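Local atomic coordinates of lumazine-binding protein (Silicibacter pomeroyi DSS-3, PDB entry 3FKA), a protein that is of unknown function but, as a member of the NTF2-like putative lumazine-binding family, may bind a small molecule, perhaps in a pocket formed by its curved sheet. Residues A13-Y18 / W72-V77; A21-D26 / T68-A73; L49-S52 / A58-E61; V88-D91 / R96-D99; F100-L105 / R111-V116. All coordinates share one frame; numbering follows the deposited sequence.

Contact 1 of 5, residues A13-Y18 / W72-V77; sequences ALVETY and WAISSV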
# COMPACT_ATOMS: atom_id res chain seq x y z
N ALA B 13 13.22 -0.30 11.97
CA ALA B 13 14.63 -0.10 12.41
C ALA B 13 15.54 0.00 11.20
O ALA B 13 16.46 0.83 11.19
CB ALA B 13 15.10 -1.23 13.30
N LEU B 14 15.32 -0.86 10.20
CA LEU B 14 16.10 -0.86 8.96
C LEU B 14 16.00 0.50 8.28
O LEU B 14 17.01 1.03 7.83
CB LEU B 14 15.64 -1.98 8.02
CG LEU B 14 16.30 -2.07 6.64
CD1 LEU B 14 17.77 -2.33 6.79
CD2 LEU B 14 15.62 -3.17 5.79
N VAL B 15 14.79 1.07 8.20
CA VAL B 15 14.61 2.38 7.57
C VAL B 15 15.40 3.46 8.32
O VAL B 15 16.07 4.28 7.71
CB VAL B 15 13.13 2.79 7.49
CG1 VAL B 15 13.02 4.21 6.94
CG2 VAL B 15 12.37 1.82 6.61
N GLU B 16 15.33 3.45 9.65
CA GLU B 16 16.08 4.40 10.45
C GLU B 16 17.59 4.26 10.20
O GLU B 16 18.30 5.25 10.03
CB GLU B 16 15.76 4.25 11.93
CG GLU B 16 16.53 5.27 12.79
CD GLU B 16 16.08 5.31 14.25
OE1 GLU B 16 15.30 4.44 14.70
OE2 GLU B 16 16.52 6.23 14.96
N THR B 17 18.08 3.02 10.15
CA THR B 17 19.49 2.75 9.89
C THR B 17 19.88 3.28 8.51
O THR B 17 20.94 3.90 8.34
CB THR B 17 19.80 1.25 10.02
OG1 THR B 17 19.50 0.83 11.36
CG2 THR B 17 21.25 1.00 9.71
N TYR B 18 19.02 2.99 7.53
CA TYR B 18 19.22 3.46 6.17
C TYR B 18 19.33 4.97 6.06
O TYR B 18 20.32 5.48 5.53
CB TYR B 18 18.09 2.90 5.25
CG TYR B 18 17.83 3.73 4.03
CD1 TYR B 18 18.80 3.93 3.09
CD2 TYR B 18 16.58 4.32 3.83
CE1 TYR B 18 18.56 4.70 2.00
CE2 TYR B 18 16.32 5.10 2.74
CZ TYR B 18 17.31 5.30 1.82
OH TYR B 18 17.02 6.10 0.73
N TRP B 72 12.51 12.16 7.97
CA TRP B 72 12.08 10.95 7.26
C TRP B 72 10.77 10.44 7.86
O TRP B 72 10.45 10.73 9.02
CB TRP B 72 13.12 9.82 7.25
CG TRP B 72 13.47 9.34 8.60
CD1 TRP B 72 14.32 9.94 9.48
CD2 TRP B 72 13.01 8.16 9.24
NE1 TRP B 72 14.41 9.21 10.63
CE2 TRP B 72 13.61 8.11 10.51
CE3 TRP B 72 12.14 7.14 8.86
CZ2 TRP B 72 13.37 7.07 11.41
CZ3 TRP B 72 11.90 6.10 9.75
CH2 TRP B 72 12.52 6.08 11.01
N ALA B 73 10.03 9.70 7.04
CA ALA B 73 8.76 9.12 7.46
C ALA B 73 8.49 7.86 6.67
O ALA B 73 8.88 7.78 5.53
CB ALA B 73 7.63 10.12 7.24
N ILE B 74 7.83 6.89 7.29
CA ILE B 74 7.44 5.66 6.63
C ILE B 74 6.00 5.89 6.21
O ILE B 74 5.12 6.00 7.07
CB ILE B 74 7.57 4.43 7.54
CG1 ILE B 74 9.04 4.16 7.82
CG2 ILE B 74 6.98 3.20 6.87
CD1 ILE B 74 9.29 3.11 8.92
N SER B 75 5.78 6.01 4.91
CA SER B 75 4.46 6.23 4.35
C SER B 75 3.73 4.90 4.16
O SER B 75 2.52 4.87 4.20
CB SER B 75 4.54 7.02 3.04
OG SER B 75 4.97 8.33 3.33
N SER B 76 4.47 3.83 3.84
CA SER B 76 3.83 2.52 3.78
C SER B 76 4.85 1.40 3.90
O SER B 76 6.04 1.58 3.60
CB SER B 76 3.00 2.30 2.50
OG SER B 76 3.80 2.08 1.37
N VAL B 77 4.35 0.27 4.40
CA VAL B 77 5.12 -0.95 4.59
C VAL B 77 4.19 -2.10 4.22
O VAL B 77 3.08 -2.15 4.74
CB VAL B 77 5.58 -1.19 6.04
CG1 VAL B 77 6.41 -2.48 6.11
CG2 VAL B 77 6.39 -0.01 6.59
O HOH W 1 16.23 8.78 13.49
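Trp72 lays the six-membered ring of its indole against the flank of helix 4-24, and one face of that ring takes the CA of Glu16. The CA of Glu16 stands 4.3 Å from the centroid of the Trp72 six-membered ring and 27° off its normal, so the pair qualifies as a CH-pi contact, although it is displaced toward the rim. Glu16 CB prolongs the overlap at 3.7 Å from Trp72 CZ2. From there the extended Glu16 chain carries its carboxylate past the indole to a water, which donates to Glu16 OE2 (3.0 Å) and accepts a weak bond from Trp72 NE1 (3.4 Å) in the plane of the ring. The tryptophan reaches the helix because its CG sits between backbone N and carbonyl carbon (chi1 61°).

In the NTF2-like fold the long N-terminal helix packs across the curved sheet, and here the segment axes pass 9.8 Å apart at 142°. Strand 72-80 is outermost in its own chain, but Ser76 and Val77 pair with a strand of the second subunit, which carries the sheet on across the interface. A classic beta bulge, with Ser75 and Ser76 both facing His87, lies in this strand.

Deeper between helix and sheet the contact is purely apolar. Val15 divides its two methyls: CG1 approaches Trp72 CZ3 obliquely at 3.6 Å, while CG2 meets Ile74 CD1 at 4.1 Å.

Contact 2 of 5, residues A21-D26 / T68-A73; sequences AMTRGD and TDPFWA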
# COMPACT_ATOMS: atom_id res chain seq x y z
N ALA B 21 22.50 6.23 7.98
CA ALA B 21 23.74 5.82 7.31
C ALA B 21 23.95 6.64 6.04
O ALA B 21 25.07 7.05 5.73
CB ALA B 21 23.76 4.30 7.03
N MSE B 22 22.87 6.89 5.31
CA MSE B 22 22.95 7.71 4.10
C MSE B 22 23.38 9.12 4.44
O MSE B 22 24.31 9.65 3.83
CB MSE B 22 21.61 7.79 3.38
CG MSE B 22 21.56 8.84 2.23
SE MSE B 22 20.00 8.70 1.08
CE MSE B 22 20.14 6.87 0.85
N THR B 23 22.71 9.71 5.43
CA THR B 23 23.01 11.08 5.88
C THR B 23 24.45 11.22 6.36
O THR B 23 25.12 12.18 6.00
CB THR B 23 22.04 11.50 6.99
OG1 THR B 23 20.69 11.41 6.51
CG2 THR B 23 22.36 12.91 7.48
N ARG B 24 24.91 10.26 7.17
CA ARG B 24 26.26 10.29 7.75
C ARG B 24 27.39 9.80 6.84
O ARG B 24 28.57 10.01 7.16
CB ARG B 24 26.29 9.42 9.01
CG ARG B 24 25.38 9.91 10.12
CD ARG B 24 25.98 11.08 10.87
NE ARG B 24 25.06 11.56 11.92
CZ ARG B 24 24.15 12.53 11.77
NH1 ARG B 24 24.03 13.21 10.65
NH2 ARG B 24 23.37 12.84 12.79
N GLY B 25 27.05 9.18 5.71
CA GLY B 25 28.04 8.62 4.80
C GLY B 25 28.73 7.44 5.48
O GLY B 25 29.96 7.27 5.38
N ASP B 26 27.94 6.61 6.17
CA ASP B 26 28.47 5.46 6.91
C ASP B 26 28.58 4.27 5.96
O ASP B 26 27.61 3.54 5.76
CB ASP B 26 27.56 5.21 8.10
CG ASP B 26 28.06 4.14 9.04
OD1 ASP B 26 28.90 3.29 8.69
OD2 ASP B 26 27.57 4.17 10.18
N THR B 68 23.52 16.85 11.05
CA THR B 68 22.12 17.11 10.69
C THR B 68 21.19 15.96 11.09
O THR B 68 21.55 14.79 10.95
CB THR B 68 21.99 17.42 9.18
OG1 THR B 68 22.62 18.67 8.92
CG2 THR B 68 20.53 17.51 8.76
N ASP B 69 20.02 16.31 11.62
CA ASP B 69 19.02 15.35 12.03
C ASP B 69 18.09 15.32 10.82
O ASP B 69 17.32 16.27 10.59
CB ASP B 69 18.30 15.78 13.31
CG ASP B 69 17.34 14.71 13.83
OD1 ASP B 69 17.47 13.52 13.46
OD2 ASP B 69 16.47 15.06 14.65
N PRO B 70 18.17 14.25 10.03
CA PRO B 70 17.35 14.25 8.82
C PRO B 70 15.88 13.93 9.01
O PRO B 70 15.54 13.14 9.88
CB PRO B 70 17.98 13.13 8.01
CG PRO B 70 18.37 12.14 9.03
CD PRO B 70 18.86 12.95 10.18
N PHE B 71 15.04 14.58 8.20
CA PHE B 71 13.62 14.31 8.20
C PHE B 71 13.37 13.02 7.44
O PHE B 71 13.95 12.82 6.38
CB PHE B 71 12.79 15.38 7.47
CG PHE B 71 11.43 14.86 6.99
CD1 PHE B 71 10.35 14.79 7.85
CD2 PHE B 71 11.27 14.37 5.68
CE1 PHE B 71 9.12 14.29 7.42
CE2 PHE B 71 10.05 13.85 5.25
CZ PHE B 71 8.98 13.81 6.12
N TRP B 72 12.51 12.16 7.97
CA TRP B 72 12.08 10.95 7.26
C TRP B 72 10.77 10.44 7.86
O TRP B 72 10.45 10.73 9.02
CB TRP B 72 13.12 9.82 7.25
CG TRP B 72 13.47 9.34 8.60
CD1 TRP B 72 14.32 9.94 9.48
CD2 TRP B 72 13.01 8.16 9.24
NE1 TRP B 72 14.41 9.21 10.63
CE2 TRP B 72 13.61 8.11 10.51
CE3 TRP B 72 12.14 7.14 8.86
CZ2 TRP B 72 13.37 7.07 11.41
CZ3 TRP B 72 11.90 6.10 9.75
CH2 TRP B 72 12.52 6.08 11.01
N ALA B 73 10.03 9.70 7.04
CA ALA B 73 8.76 9.12 7.46
C ALA B 73 8.49 7.86 6.67
O ALA B 73 8.88 7.78 5.53
CB ALA B 73 7.63 10.12 7.24
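Arg24 and Thr68 supply the polar part of the contact. NH1 and NH2 of the guanidinium converge on one carbonyl oxygen: Arg24 NH1 donates to Thr68 O over 3.0 Å (155° at the hydrogen), in the carbonyl plane and on a lone pair, whereas Arg24 NH2 donates to Thr68 O over 3.2 Å (139°) from 47° above that plane. The oxygen itself lies close to the guanidinium plane, at its edge. A bend at chi2 curls the arginine chain so that it can present this end, and NH1 also donates to the carbonyl of Asp65.

Backbone bonds end the helix that carries Arg24 in a Schellman motif. Asp26 N reaches Ala21 O at 2.9 Å and Gly25 N makes a weak bond to Met22 O, with Gly25 at positive phi as the C-prime residue. Asp26 then serves as N-cap of helix 27-33, its OD1 accepting from Ala29 N.

Thr23 makes the packing contacts with the loop. Its OG1, hydrogen-bonded to Val19 O of its own helix, rests 3.5 Å from Pro70 CG, and Thr23 CG2 approaches Thr68 O at 4.0 Å. The same proline packs on Val19 and Met20, so the loop leading into strand 72-80 follows the helix flank.

Contact 3 of 5, residues L49-S52 / A58-E61; sequences LWNS and AMCE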
# COMPACT_ATOMS: atom_id res chain seq x y z
N LEU B 49 19.53 7.49 -13.83
CA LEU B 49 20.74 7.21 -13.09
C LEU B 49 20.54 5.87 -12.44
O LEU B 49 19.63 5.73 -11.61
CB LEU B 49 21.00 8.31 -12.05
CG LEU B 49 22.31 8.18 -11.26
CD1 LEU B 49 23.53 8.15 -12.19
CD2 LEU B 49 22.47 9.32 -10.23
N TRP B 50 21.31 4.87 -12.86
CA TRP B 50 21.24 3.52 -12.30
C TRP B 50 22.54 3.33 -11.53
O TRP B 50 23.60 3.09 -12.13
CB TRP B 50 21.11 2.47 -13.40
CG TRP B 50 20.80 1.12 -12.82
CD1 TRP B 50 21.64 0.32 -12.09
CD2 TRP B 50 19.60 0.39 -12.99
NE1 TRP B 50 21.00 -0.84 -11.75
CE2 TRP B 50 19.74 -0.83 -12.30
CE3 TRP B 50 18.39 0.65 -13.66
CZ2 TRP B 50 18.72 -1.78 -12.23
CZ3 TRP B 50 17.39 -0.30 -13.60
CH2 TRP B 50 17.57 -1.50 -12.91
N ASN B 51 22.45 3.39 -10.20
CA ASN B 51 23.62 3.25 -9.34
C ASN B 51 23.81 1.91 -8.67
O ASN B 51 22.87 1.40 -8.07
CB ASN B 51 23.54 4.26 -8.19
CG ASN B 51 23.57 5.69 -8.64
OD1 ASN B 51 24.29 6.05 -9.57
ND2 ASN B 51 22.81 6.54 -7.95
N SER B 52 25.03 1.37 -8.74
CA SER B 52 25.39 0.16 -8.03
C SER B 52 25.54 0.55 -6.56
O SER B 52 25.61 1.75 -6.23
CB SER B 52 26.74 -0.35 -8.53
OG SER B 52 27.77 0.60 -8.28
N ALA B 58 29.49 5.85 -2.49
CA ALA B 58 30.42 6.95 -2.78
C ALA B 58 29.64 8.28 -2.82
O ALA B 58 30.16 9.30 -2.40
CB ALA B 58 31.15 6.73 -4.08
N MSE B 59 28.41 8.25 -3.32
CA MSE B 59 27.56 9.48 -3.36
C MSE B 59 27.17 9.89 -1.94
O MSE B 59 27.12 11.09 -1.66
CB MSE B 59 26.36 9.28 -4.30
CG MSE B 59 26.82 9.15 -5.74
SE MSE B 59 25.35 8.50 -6.82
CE MSE B 59 26.30 8.39 -8.52
N CYS B 60 26.89 8.91 -1.06
CA CYS B 60 26.56 9.19 0.34
C CYS B 60 27.79 9.76 1.03
O CYS B 60 27.68 10.72 1.80
CB CYS B 60 26.08 7.95 1.09
SG CYS B 60 24.51 7.33 0.47
N GLU B 61 28.97 9.20 0.76
CA GLU B 61 30.18 9.77 1.35
C GLU B 61 30.34 11.24 0.92
O GLU B 61 30.60 12.11 1.76
CB GLU B 61 31.42 8.96 0.96
CG GLU B 61 31.49 7.57 1.56
CD GLU B 61 32.68 6.76 1.05
OE1 GLU B 61 32.98 6.82 -0.18
OE2 GLU B 61 33.28 6.03 1.88
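Asn51 and Met59, a selenomethionine in this crystal, approach each other from opposite directions, and the SE-CE end of Met59 lies over one side of the Asn51 amide. The SE-CE bond of Met59 runs within about 16° of the line joining ND2 and OD1 of Asn51. Its atoms therefore pair off: Met59 SE is 3.4 Å from Asn51 ND2, and Met59 CE is 3.3 Å from Asn51 OD1. Both SE and CE lie out of the amide plane, on the same side of it, and each is 3.8 Å from Asn51 CG. This is van der Waals contact. The amide's hydrogen-bonding partner is found elsewhere, since ND2 donates to Glu40 OE1 on the adjoining strand 38-44. An extended Met59 chain (chi3 -178°) lets the helix reach so far, for the CA atoms of Asn51 and Met59 are 9.5 Å apart.

Strand 47-52 is followed by helix 53-63, with Ser52 as the N-cap, its OG accepting from Ala55 N. Met59, in the second turn of that helix, directs its side chain to the strand.

Leu49, two residues before Asn51, adds a looser apolar touch: Leu49 CD2 lies 4.3 Å from Met59 CE. With an alanine at Asn51 the Glu40 carboxylate would probably be left without this amide donor, and the SE-CE end of Met59, having lost the group it lies on, would be likely to turn more freely. An unidentified bound molecule, probably from the crystallisation liquor, comes within about 3 Å of the Leu49 side chain and may mark a pocket there.

Contact 4 of 5, residues V88-D91 / R96-D99; sequences VEND and RFDD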
# COMPACT_ATOMS: atom_id res chain seq x y z
N VAL B 88 9.20 5.26 1.74
CA VAL B 88 9.81 6.13 2.70
C VAL B 88 9.99 7.54 2.12
O VAL B 88 10.40 7.67 0.96
CB VAL B 88 11.24 5.62 3.13
CG1 VAL B 88 11.89 6.52 4.20
CG2 VAL B 88 11.19 4.15 3.62
N GLU B 89 9.63 8.55 2.91
CA GLU B 89 9.83 9.95 2.56
C GLU B 89 11.09 10.36 3.26
O GLU B 89 11.25 10.03 4.42
CB GLU B 89 8.76 10.87 3.10
CG GLU B 89 7.37 10.69 2.59
CD GLU B 89 6.41 11.72 3.20
OE1 GLU B 89 6.72 12.32 4.25
OE2 GLU B 89 5.34 11.96 2.63
N ASN B 90 12.00 11.06 2.59
CA ASN B 90 13.21 11.50 3.29
C ASN B 90 13.89 12.66 2.62
O ASN B 90 13.70 12.88 1.44
CB ASN B 90 14.18 10.34 3.51
CG ASN B 90 14.68 9.74 2.24
OD1 ASN B 90 15.44 10.35 1.51
ND2 ASN B 90 14.36 8.48 2.03
N ASP B 91 14.65 13.41 3.41
CA ASP B 91 15.42 14.52 2.90
C ASP B 91 16.86 14.06 2.78
O ASP B 91 17.34 13.30 3.61
CB ASP B 91 15.41 15.73 3.83
CG ASP B 91 14.12 16.48 3.82
OD1 ASP B 91 13.29 16.21 2.95
OD2 ASP B 91 13.94 17.38 4.66
N ARG B 96 13.85 16.60 -1.28
CA ARG B 96 12.88 15.67 -0.70
C ARG B 96 12.65 14.54 -1.68
O ARG B 96 12.31 14.78 -2.83
CB ARG B 96 11.53 16.34 -0.45
CG ARG B 96 10.43 15.43 0.16
CD ARG B 96 10.72 14.91 1.55
NE ARG B 96 10.79 16.02 2.52
CZ ARG B 96 9.80 16.49 3.27
NH1 ARG B 96 8.55 16.01 3.20
NH2 ARG B 96 10.07 17.50 4.10
N PHE B 97 12.73 13.31 -1.19
CA PHE B 97 12.55 12.14 -2.01
C PHE B 97 11.44 11.22 -1.52
O PHE B 97 11.13 11.22 -0.33
CB PHE B 97 13.80 11.28 -1.92
CG PHE B 97 15.03 11.89 -2.52
CD1 PHE B 97 15.78 12.84 -1.82
CD2 PHE B 97 15.51 11.44 -3.75
CE1 PHE B 97 16.94 13.39 -2.35
CE2 PHE B 97 16.70 11.99 -4.29
CZ PHE B 97 17.40 12.98 -3.59
N ASP B 98 10.87 10.46 -2.47
CA ASP B 98 9.98 9.37 -2.21
C ASP B 98 10.84 8.19 -2.66
O ASP B 98 11.29 8.19 -3.81
CB ASP B 98 8.71 9.39 -3.02
CG ASP B 98 7.75 10.42 -2.52
OD1 ASP B 98 7.29 10.31 -1.36
OD2 ASP B 98 7.45 11.33 -3.28
N ASP B 99 11.09 7.26 -1.75
CA ASP B 99 11.84 6.05 -2.02
C ASP B 99 10.92 4.84 -1.94
O ASP B 99 10.12 4.76 -0.99
CB ASP B 99 12.91 5.79 -0.96
CG ASP B 99 14.05 6.78 -0.98
OD1 ASP B 99 14.28 7.53 -1.96
OD2 ASP B 99 14.78 6.76 0.03
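Asn90 and Asp99 form the tight part of the contact. Asn90 ND2 donates to Asp99 OD2 over 2.7 Å; the acceptor lies almost in the amide plane of Asn90, yet the donor stands 60° above the carboxylate plane. A chi1 of 62° turns the Asn90 amide across to the aspartate. Tyr18 OH also bonds Asp99 OD2, though the modelled distance is unusually short. Val88 and Phe97 project from the same face. Asn90 O lies at the edge of the Phe97 ring, in its plane, 3.9 Å from CD1. Beneath these side chains the antiparallel backbones are joined at two hydrogen-bonded pairs, Val88 with Asp99 and Asn90 with Phe97; Phe97 N to Asn90 O is 2.8 Å.

The charged face of Glu89, Asp91 and Arg96 is only partly exposed, since Phe71 packs against it. Arg96 NE forms a salt bridge with Asp91 OD1 on its syn side, although the modelled 2.5 Å is short and its exact length doubtful. Glu89 OE1 is 4.3 Å from Arg96 NH1, well out of the guanidinium plane, which is charge proximity only. Replacing Arg96 by a leucine would probably leave the Asp91 carboxylate without its charged mate and Glu89 with less positive charge nearby. Asp98 is buried, with Arg118 and Arg120 as salt-bridge partners.

The segments belong to the beta hairpin of strands 83-92 and 95-106, flanked in the sheet by strand 72-80 and strand 109-119. Helix 4-24 packs over the Val88 and Asn90 face through Val15 and Tyr18.

Contact 5 of 5, residues F100-L105 / R111-V116; sequences FLTVLL and RIVSKV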
# COMPACT_ATOMS: atom_id res chain seq x y z
N PHE B 100 11.01 3.93 -2.92
CA PHE B 100 10.29 2.67 -2.91
C PHE B 100 11.39 1.62 -2.80
O PHE B 100 12.19 1.47 -3.73
CB PHE B 100 9.42 2.41 -4.12
CG PHE B 100 8.26 3.35 -4.30
CD1 PHE B 100 7.63 4.00 -3.22
CD2 PHE B 100 7.68 3.46 -5.55
CE1 PHE B 100 6.53 4.76 -3.43
CE2 PHE B 100 6.57 4.21 -5.74
CZ PHE B 100 5.98 4.87 -4.69
N LEU B 101 11.42 0.92 -1.67
CA LEU B 101 12.43 -0.09 -1.37
C LEU B 101 11.86 -1.51 -1.44
O LEU B 101 10.75 -1.71 -1.00
CB LEU B 101 12.94 0.12 0.06
CG LEU B 101 13.57 1.44 0.55
CD1 LEU B 101 13.68 1.45 2.10
CD2 LEU B 101 14.93 1.74 -0.07
N THR B 102 12.62 -2.47 -1.99
CA THR B 102 12.23 -3.89 -2.01
C THR B 102 13.23 -4.47 -1.01
O THR B 102 14.42 -4.09 -1.03
CB THR B 102 12.28 -4.58 -3.38
OG1 THR B 102 13.55 -4.35 -4.01
CG2 THR B 102 11.17 -4.05 -4.26
N VAL B 103 12.76 -5.36 -0.13
CA VAL B 103 13.59 -5.89 0.95
C VAL B 103 13.33 -7.38 1.09
O VAL B 103 12.20 -7.83 0.85
CB VAL B 103 13.22 -5.19 2.29
CG1 VAL B 103 14.31 -5.41 3.36
CG2 VAL B 103 13.00 -3.67 2.12
N LEU B 104 14.37 -8.12 1.47
CA LEU B 104 14.29 -9.56 1.64
C LEU B 104 14.79 -9.94 3.02
O LEU B 104 15.83 -9.44 3.46
CB LEU B 104 15.16 -10.27 0.62
CG LEU B 104 15.14 -11.81 0.59
CD1 LEU B 104 13.81 -12.35 0.04
CD2 LEU B 104 16.32 -12.34 -0.24
N LEU B 105 14.07 -10.84 3.68
CA LEU B 105 14.46 -11.39 4.96
C LEU B 105 15.37 -12.54 4.57
O LEU B 105 14.89 -13.54 4.04
CB LEU B 105 13.26 -11.90 5.75
CG LEU B 105 13.55 -12.65 7.06
CD1 LEU B 105 14.29 -11.81 8.07
CD2 LEU B 105 12.22 -13.14 7.64
N ARG B 111 17.22 -7.12 4.53
CA ARG B 111 18.31 -6.45 3.81
C ARG B 111 17.74 -5.92 2.50
O ARG B 111 16.93 -6.59 1.85
CB ARG B 111 19.48 -7.41 3.62
CG ARG B 111 20.78 -6.75 3.27
CD ARG B 111 21.87 -7.79 3.19
NE ARG B 111 23.16 -7.16 2.98
CZ ARG B 111 24.24 -7.77 2.49
NH1 ARG B 111 24.21 -9.02 2.07
NH2 ARG B 111 25.36 -7.06 2.36
N ILE B 112 18.16 -4.73 2.12
CA ILE B 112 17.60 -4.03 0.97
C ILE B 112 18.12 -4.55 -0.37
O ILE B 112 19.33 -4.64 -0.61
CB ILE B 112 17.83 -2.52 1.06
CG1 ILE B 112 17.27 -1.95 2.37
CG2 ILE B 112 17.17 -1.85 -0.16
CD1 ILE B 112 17.73 -0.49 2.67
N VAL B 113 17.17 -4.89 -1.24
CA VAL B 113 17.44 -5.42 -2.57
C VAL B 113 17.55 -4.30 -3.60
O VAL B 113 18.43 -4.33 -4.47
CB VAL B 113 16.35 -6.45 -2.98
CG1 VAL B 113 16.54 -6.91 -4.46
CG2 VAL B 113 16.38 -7.63 -2.01
N SER B 114 16.66 -3.30 -3.51
CA SER B 114 16.67 -2.21 -4.45
C SER B 114 15.93 -1.02 -3.90
O SER B 114 15.08 -1.16 -3.01
CB SER B 114 15.98 -2.63 -5.76
OG SER B 114 15.99 -1.57 -6.73
N LYS B 115 16.27 0.13 -4.45
CA LYS B 115 15.63 1.39 -4.09
C LYS B 115 15.36 2.18 -5.37
O LYS B 115 16.27 2.39 -6.15
CB LYS B 115 16.53 2.26 -3.23
CG LYS B 115 15.85 3.55 -2.68
CD LYS B 115 16.85 4.68 -2.43
CE LYS B 115 18.04 4.26 -1.59
NZ LYS B 115 18.97 5.40 -1.42
N VAL B 116 14.10 2.57 -5.59
CA VAL B 116 13.75 3.45 -6.72
C VAL B 116 13.29 4.71 -6.01
O VAL B 116 12.75 4.64 -4.90
CB VAL B 116 12.70 2.95 -7.74
CG1 VAL B 116 13.22 1.72 -8.49
CG2 VAL B 116 11.35 2.69 -7.09
O HOH W 2 13.25 -0.78 -5.79
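The Phe100 ring meets Val116 CG2 obliquely, and the closer touch is made by its stem, with Phe100 CB 3.6 Å from Val116 CG2 in the modelled conformer of Val116. The ring swings off to stack edge-to-face with His87, and the other flat group, the guanidinium of Arg111, also turns from this contact: an extended chain takes it to the carbonyl of Glu31, where NH2 donates, near an acetate ion that probably comes from the crystallisation liquor.

Backbone bonds hold the hairpin of strands 95-106 and 109-119. The pairs Phe100 with Val116 and Leu104 with Arg111 are each doubly bonded, the shortest bond being Phe100 N to Val116 O, 2.7 Å and nearly straight at 172°. Between them is a classic beta bulge: Val113 and Ser114 both face Thr102, whose O accepts from Val113 N at 2.9 Å and weakly from Ser114 N at 3.4 Å. The register shifts by one residue there. Such a bulge accentuates the twist of a sheet, and the strand axes here run at 147°.

Around the bulge, Val113 CG2 packs on Leu104 CB at 3.9 Å, and Val103 CG1 presses on Arg111 O at 3.2 Å. Leu101 and Lys115 lie side by side, but their closest approach involves alternate conformers and remains doubtful. Lys115 ends in a salt bridge with Glu40. Thr102 OG1, set between the backbone N and the carbonyl carbon (chi1 50°), bonds Ser114 OG of the third subunit, while Ser114 OG of this chain bonds Ser39 OG. A water joins Ser114 OG (3.0 Å) to Phe100 O (3.2 Å).

Contacts 4 and 5 are the buried ones, successive hairpins sharing strand 95-106 and held chiefly by backbone hydrogen bonds. Contacts 1, 2 and 3 are partly buried and join helices to the sheet or its approaches through side chains. Contacts 1 and 2 both use helix 4-24 and the chain around Trp72, but the first is mainly aromatic and apolar, whereas the second, nearer the surface, turns to an arginine gripping a carbonyl. Contact 3, at the opposite edge strand, places a selenomethionine against an amide. Tyr18 connects contacts 1, 4 and 5, its hydroxyl reaching Asp99 and, weakly, Lys115. Unidentified molecules, probably from the crystallisation liquor, lie near Asp99 and Lys115 and near Leu49, and may mark pockets.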